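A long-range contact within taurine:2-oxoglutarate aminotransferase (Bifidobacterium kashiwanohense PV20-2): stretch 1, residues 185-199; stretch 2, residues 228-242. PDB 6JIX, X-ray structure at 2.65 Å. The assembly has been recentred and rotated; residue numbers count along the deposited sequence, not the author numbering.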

# COMPACT_ATOMS: atom_id res chain seq x y z
N THR A 185 -24.67 4.50 -29.67
CA THR A 185 -25.27 3.17 -29.50
C THR A 185 -24.24 2.09 -29.83
O THR A 185 -23.82 1.98 -30.99
CB THR A 185 -26.51 3.03 -30.38
OG1 THR A 185 -27.39 4.13 -30.13
CG2 THR A 185 -27.23 1.72 -30.08
N ARG A 186 -23.88 1.28 -28.83
CA ARG A 186 -22.77 0.32 -28.96
C ARG A 186 -22.91 -0.59 -30.18
O ARG A 186 -21.91 -1.09 -30.70
CB ARG A 186 -22.64 -0.52 -27.68
CG ARG A 186 -21.19 -0.90 -27.30
CD ARG A 186 -21.03 -1.25 -25.81
NE ARG A 186 -21.66 -0.25 -24.93
CZ ARG A 186 -20.99 0.71 -24.29
NH1 ARG A 186 -19.67 0.80 -24.43
NH2 ARG A 186 -21.63 1.60 -23.52
N GLY A 187 -24.11 -0.84 -30.64
CA GLY A 187 -24.12 -1.68 -31.82
C GLY A 187 -23.59 -0.96 -33.05
O GLY A 187 -22.53 -1.30 -33.59
N VAL A 188 -24.29 0.08 -33.48
CA VAL A 188 -24.10 0.72 -34.77
C VAL A 188 -23.07 1.86 -34.82
O VAL A 188 -22.89 2.47 -35.88
CB VAL A 188 -25.48 1.19 -35.28
CG1 VAL A 188 -26.30 -0.02 -35.74
CG2 VAL A 188 -26.25 1.92 -34.16
N ASP A 189 -22.51 2.30 -33.68
CA ASP A 189 -21.80 3.59 -33.71
C ASP A 189 -20.30 3.55 -33.43
O ASP A 189 -19.64 4.60 -33.51
CB ASP A 189 -22.46 4.55 -32.72
CG ASP A 189 -23.62 5.27 -33.33
OD1 ASP A 189 -23.60 5.45 -34.58
OD2 ASP A 189 -24.57 5.60 -32.59
N ASP A 190 -19.71 2.37 -33.25
CA ASP A 190 -18.36 2.31 -32.71
C ASP A 190 -17.33 2.96 -33.62
O ASP A 190 -16.43 3.65 -33.13
CB ASP A 190 -17.96 0.85 -32.44
CG ASP A 190 -18.85 0.20 -31.43
OD1 ASP A 190 -19.95 0.76 -31.16
OD2 ASP A 190 -18.46 -0.86 -30.90
N ALA A 191 -17.43 2.78 -34.94
CA ALA A 191 -16.36 3.25 -35.81
C ALA A 191 -16.25 4.77 -35.80
O ALA A 191 -15.13 5.30 -35.90
CB ALA A 191 -16.61 2.75 -37.23
N THR A 192 -17.38 5.48 -35.64
CA THR A 192 -17.39 6.94 -35.57
C THR A 192 -16.84 7.43 -34.24
O THR A 192 -16.00 8.35 -34.18
CB THR A 192 -18.81 7.47 -35.74
OG1 THR A 192 -19.39 6.95 -36.94
CG2 THR A 192 -18.80 8.97 -35.81
N VAL A 193 -17.36 6.86 -33.15
CA VAL A 193 -16.89 7.25 -31.83
C VAL A 193 -15.40 6.95 -31.70
O VAL A 193 -14.64 7.77 -31.18
CB VAL A 193 -17.73 6.54 -30.76
CG1 VAL A 193 -17.29 6.99 -29.40
CG2 VAL A 193 -19.19 6.90 -30.98
N THR A 194 -14.96 5.80 -32.19
CA THR A 194 -13.55 5.45 -32.10
C THR A 194 -12.71 6.43 -32.90
O THR A 194 -11.73 6.99 -32.39
CB THR A 194 -13.35 4.01 -32.57
OG1 THR A 194 -13.74 3.13 -31.51
CG2 THR A 194 -11.90 3.72 -32.97
N ALA A 195 -13.13 6.71 -34.13
CA ALA A 195 -12.37 7.63 -34.96
C ALA A 195 -12.28 9.01 -34.30
O ALA A 195 -11.20 9.62 -34.28
CB ALA A 195 -13.00 7.74 -36.35
N ASP A 196 -13.39 9.50 -33.75
CA ASP A 196 -13.39 10.82 -33.14
C ASP A 196 -12.52 10.84 -31.88
O ASP A 196 -11.70 11.75 -31.70
CB ASP A 196 -14.82 11.28 -32.86
CG ASP A 196 -14.90 12.47 -31.92
OD1 ASP A 196 -13.92 13.25 -31.82
OD2 ASP A 196 -15.96 12.63 -31.27
N TYR A 197 -12.68 9.86 -30.99
CA TYR A 197 -11.95 9.94 -29.73
C TYR A 197 -10.45 9.66 -29.91
O TYR A 197 -9.63 10.28 -29.23
CB TYR A 197 -12.59 9.02 -28.70
CG TYR A 197 -13.73 9.74 -28.01
CD1 TYR A 197 -15.00 9.75 -28.56
CD2 TYR A 197 -13.51 10.48 -26.85
CE1 TYR A 197 -16.04 10.44 -27.95
CE2 TYR A 197 -14.53 11.17 -26.24
CZ TYR A 197 -15.80 11.14 -26.79
OH TYR A 197 -16.82 11.83 -26.18
N LEU A 198 -10.08 8.80 -30.85
CA LEU A 198 -8.66 8.67 -31.19
C LEU A 198 -8.10 9.98 -31.73
O LEU A 198 -6.95 10.35 -31.43
CB LEU A 198 -8.47 7.54 -32.20
CG LEU A 198 -8.71 6.14 -31.69
CD1 LEU A 198 -8.37 5.14 -32.76
CD2 LEU A 198 -7.85 5.91 -30.45
N HIS A 199 -8.88 10.72 -32.52
CA HIS A 199 -8.35 11.96 -33.07
C HIS A 199 -8.22 13.03 -31.99
O HIS A 199 -7.26 13.80 -31.99
CB HIS A 199 -9.22 12.48 -34.22
CG HIS A 199 -8.76 13.79 -34.76
ND1 HIS A 199 -9.37 14.99 -34.42
CD2 HIS A 199 -7.73 14.11 -35.58
CE1 HIS A 199 -8.74 15.98 -35.03
NE2 HIS A 199 -7.75 15.48 -35.74
N ILE A 228 -17.43 0.57 -18.36
CA ILE A 228 -17.66 1.35 -19.58
C ILE A 228 -16.86 0.66 -20.69
O ILE A 228 -15.72 1.02 -20.98
CB ILE A 228 -17.29 2.82 -19.41
CG1 ILE A 228 -17.82 3.33 -18.06
CG2 ILE A 228 -17.89 3.65 -20.54
CD1 ILE A 228 -17.11 4.55 -17.52
N LEU A 229 -17.48 -0.34 -21.31
CA LEU A 229 -16.89 -1.02 -22.44
C LEU A 229 -16.51 -0.00 -23.52
O LEU A 229 -17.34 0.84 -23.88
CB LEU A 229 -17.86 -2.05 -23.01
CG LEU A 229 -18.34 -3.07 -21.98
CD1 LEU A 229 -19.47 -3.91 -22.55
CD2 LEU A 229 -17.17 -3.95 -21.47
N PRO A 230 -15.28 -0.03 -24.02
CA PRO A 230 -14.86 0.93 -25.05
C PRO A 230 -15.46 0.61 -26.40
O PRO A 230 -15.78 -0.56 -26.68
CB PRO A 230 -13.33 0.75 -25.08
CG PRO A 230 -13.14 -0.68 -24.67
CD PRO A 230 -14.18 -0.91 -23.61
N PRO A 231 -15.63 1.61 -27.27
CA PRO A 231 -16.03 1.32 -28.65
C PRO A 231 -14.99 0.45 -29.34
O PRO A 231 -13.80 0.50 -29.02
CB PRO A 231 -16.12 2.71 -29.30
CG PRO A 231 -15.28 3.62 -28.40
CD PRO A 231 -15.51 3.07 -27.03
N GLU A 232 -15.46 -0.37 -30.27
CA GLU A 232 -14.60 -1.25 -31.04
C GLU A 232 -13.43 -0.48 -31.61
O GLU A 232 -13.61 0.62 -32.12
CB GLU A 232 -15.40 -1.88 -32.18
CG GLU A 232 -14.70 -3.01 -32.90
CD GLU A 232 -14.48 -4.21 -31.98
OE1 GLU A 232 -13.58 -5.02 -32.30
OE2 GLU A 232 -15.21 -4.33 -30.96
N GLY A 233 -12.23 -1.04 -31.49
CA GLY A 233 -11.05 -0.46 -32.11
C GLY A 233 -10.35 0.65 -31.34
O GLY A 233 -9.23 1.03 -31.73
N TYR A 234 -10.96 1.19 -30.29
CA TYR A 234 -10.38 2.29 -29.52
C TYR A 234 -9.08 1.89 -28.82
O TYR A 234 -8.06 2.57 -28.95
CB TYR A 234 -11.39 2.81 -28.52
CG TYR A 234 -10.96 4.00 -27.70
CD1 TYR A 234 -10.75 5.26 -28.29
CD2 TYR A 234 -10.80 3.89 -26.32
CE1 TYR A 234 -10.39 6.36 -27.52
CE2 TYR A 234 -10.44 4.99 -25.55
CZ TYR A 234 -10.24 6.21 -26.15
OH TYR A 234 -9.87 7.27 -25.36
N MET A 235 -9.10 0.80 -28.05
CA MET A 235 -7.89 0.39 -27.33
C MET A 235 -6.75 0.10 -28.30
O MET A 235 -5.58 0.38 -28.00
CB MET A 235 -8.15 -0.85 -26.46
CG MET A 235 -9.05 -0.64 -25.26
SD MET A 235 -8.69 0.85 -24.33
CE MET A 235 -7.49 0.33 -23.10
N GLU A 236 -7.07 -0.48 -29.46
CA GLU A 236 -6.02 -0.76 -30.43
C GLU A 236 -5.43 0.53 -30.98
O GLU A 236 -4.21 0.62 -31.20
CB GLU A 236 -6.58 -1.61 -31.58
CG GLU A 236 -6.78 -3.08 -31.22
CD GLU A 236 -8.11 -3.34 -30.54
OE1 GLU A 236 -8.88 -2.38 -30.32
OE2 GLU A 236 -8.38 -4.52 -30.23
N GLY A 237 -6.27 1.55 -31.16
CA GLY A 237 -5.77 2.82 -31.67
C GLY A 237 -4.91 3.55 -30.66
O GLY A 237 -3.92 4.19 -31.02
N VAL A 238 -5.29 3.48 -29.38
CA VAL A 238 -4.43 4.02 -28.33
C VAL A 238 -3.06 3.36 -28.38
O VAL A 238 -2.03 4.03 -28.34
CB VAL A 238 -5.10 3.86 -26.96
CG1 VAL A 238 -4.14 4.37 -25.86
CG2 VAL A 238 -6.42 4.60 -26.94
N ARG A 239 -3.03 2.03 -28.46
CA ARG A 239 -1.76 1.31 -28.59
C ARG A 239 -0.98 1.80 -29.80
O ARG A 239 0.26 1.88 -29.78
CB ARG A 239 -2.00 -0.20 -28.68
CG ARG A 239 -0.75 -1.02 -28.91
CD ARG A 239 0.12 -1.05 -27.67
NE ARG A 239 1.17 -0.04 -27.69
CZ ARG A 239 2.16 0.01 -26.80
NH1 ARG A 239 2.21 -0.90 -25.83
NH2 ARG A 239 3.09 0.96 -26.87
N ALA A 240 -1.68 2.12 -30.89
CA ALA A 240 -1.01 2.61 -32.08
C ALA A 240 -0.39 3.98 -31.84
O ALA A 240 0.76 4.23 -32.23
CB ALA A 240 -2.00 2.66 -33.25
N LEU A 241 -1.13 4.90 -31.20
CA LEU A 241 -0.56 6.21 -30.91
C LEU A 241 0.67 6.09 -30.02
O LEU A 241 1.67 6.79 -30.25
CB LEU A 241 -1.60 7.13 -30.26
CG LEU A 241 -2.89 7.44 -30.99
CD1 LEU A 241 -3.84 8.17 -30.05
CD2 LEU A 241 -2.62 8.24 -32.27
N CYS A 242 0.62 5.23 -29.00
CA CYS A 242 1.79 5.04 -28.16
C CYS A 242 2.97 4.57 -28.99
O CYS A 242 4.09 5.10 -28.86
CB CYS A 242 1.50 4.02 -27.05
SG CYS A 242 0.25 4.53 -25.87
O HOH W 1 -9.77 9.65 -26.33

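Two helices, 190-199 and 234-242, run in nearly the same direction, their axes inclined by 26° and 9.8 Å apart at closest approach. The loop and the start of the second helix lie against the first turns of the first, with Pro 231 beside Asp 190 and Tyr 234 beside Thr 194, and both direct hydrogen bonds between the stretches form here.

Asp 190 points toward the loop. With chi1 at m and chi2 at 16°, its OD2 accepts a hydrogen bond from Glu 232 N (3.1 Å, nearly straight at 167°), so a side-chain oxygen of the aspartate satisfies a backbone amide. One helical turn on, Thr 194, also m at chi1, donates a hydrogen bond from OG1 to Glu 232 O at 2.6 Å. The two side chains thus hold the amide and carbonyl of a single residue, while the Glu 232 side chain, t at chi1, leads its carboxylate away. Threonine suits its place because it is branched: the hydroxyl bonds, and its methyl CG2 lies 3.8 Å from Gly 233 C. Beside these bonds, Pro 231 offers a compact apolar ring, its CG 4.0 Å from Val 193 CG1.

A type II turn from Pro 231 to Tyr 234 carries the chain into the helix. Gly 233, at the N-cap, has phi 84°, a value glycine adopts easily.

Beyond the turn, apolar packing takes over. Leu 198, in the common m,t rotamer, starts sideways, but its end comes nearer the second helix: CD2 lies 3.7 Å from Tyr 234 CD1 and 4.0 Å from Val 238 CG2, and CD1 reaches Gly 237 CA at 3.7 Å. A beta carbon on Gly 237 would clash with that CD1, so glycine leaves the leucine its room. Tyr 234, t at chi1, sets CE1 3.6 Å from Tyr 197 CB, and a water joins its OH (2.6 Å from the water O) to Tyr 197 O (3.0 Å from the same water O).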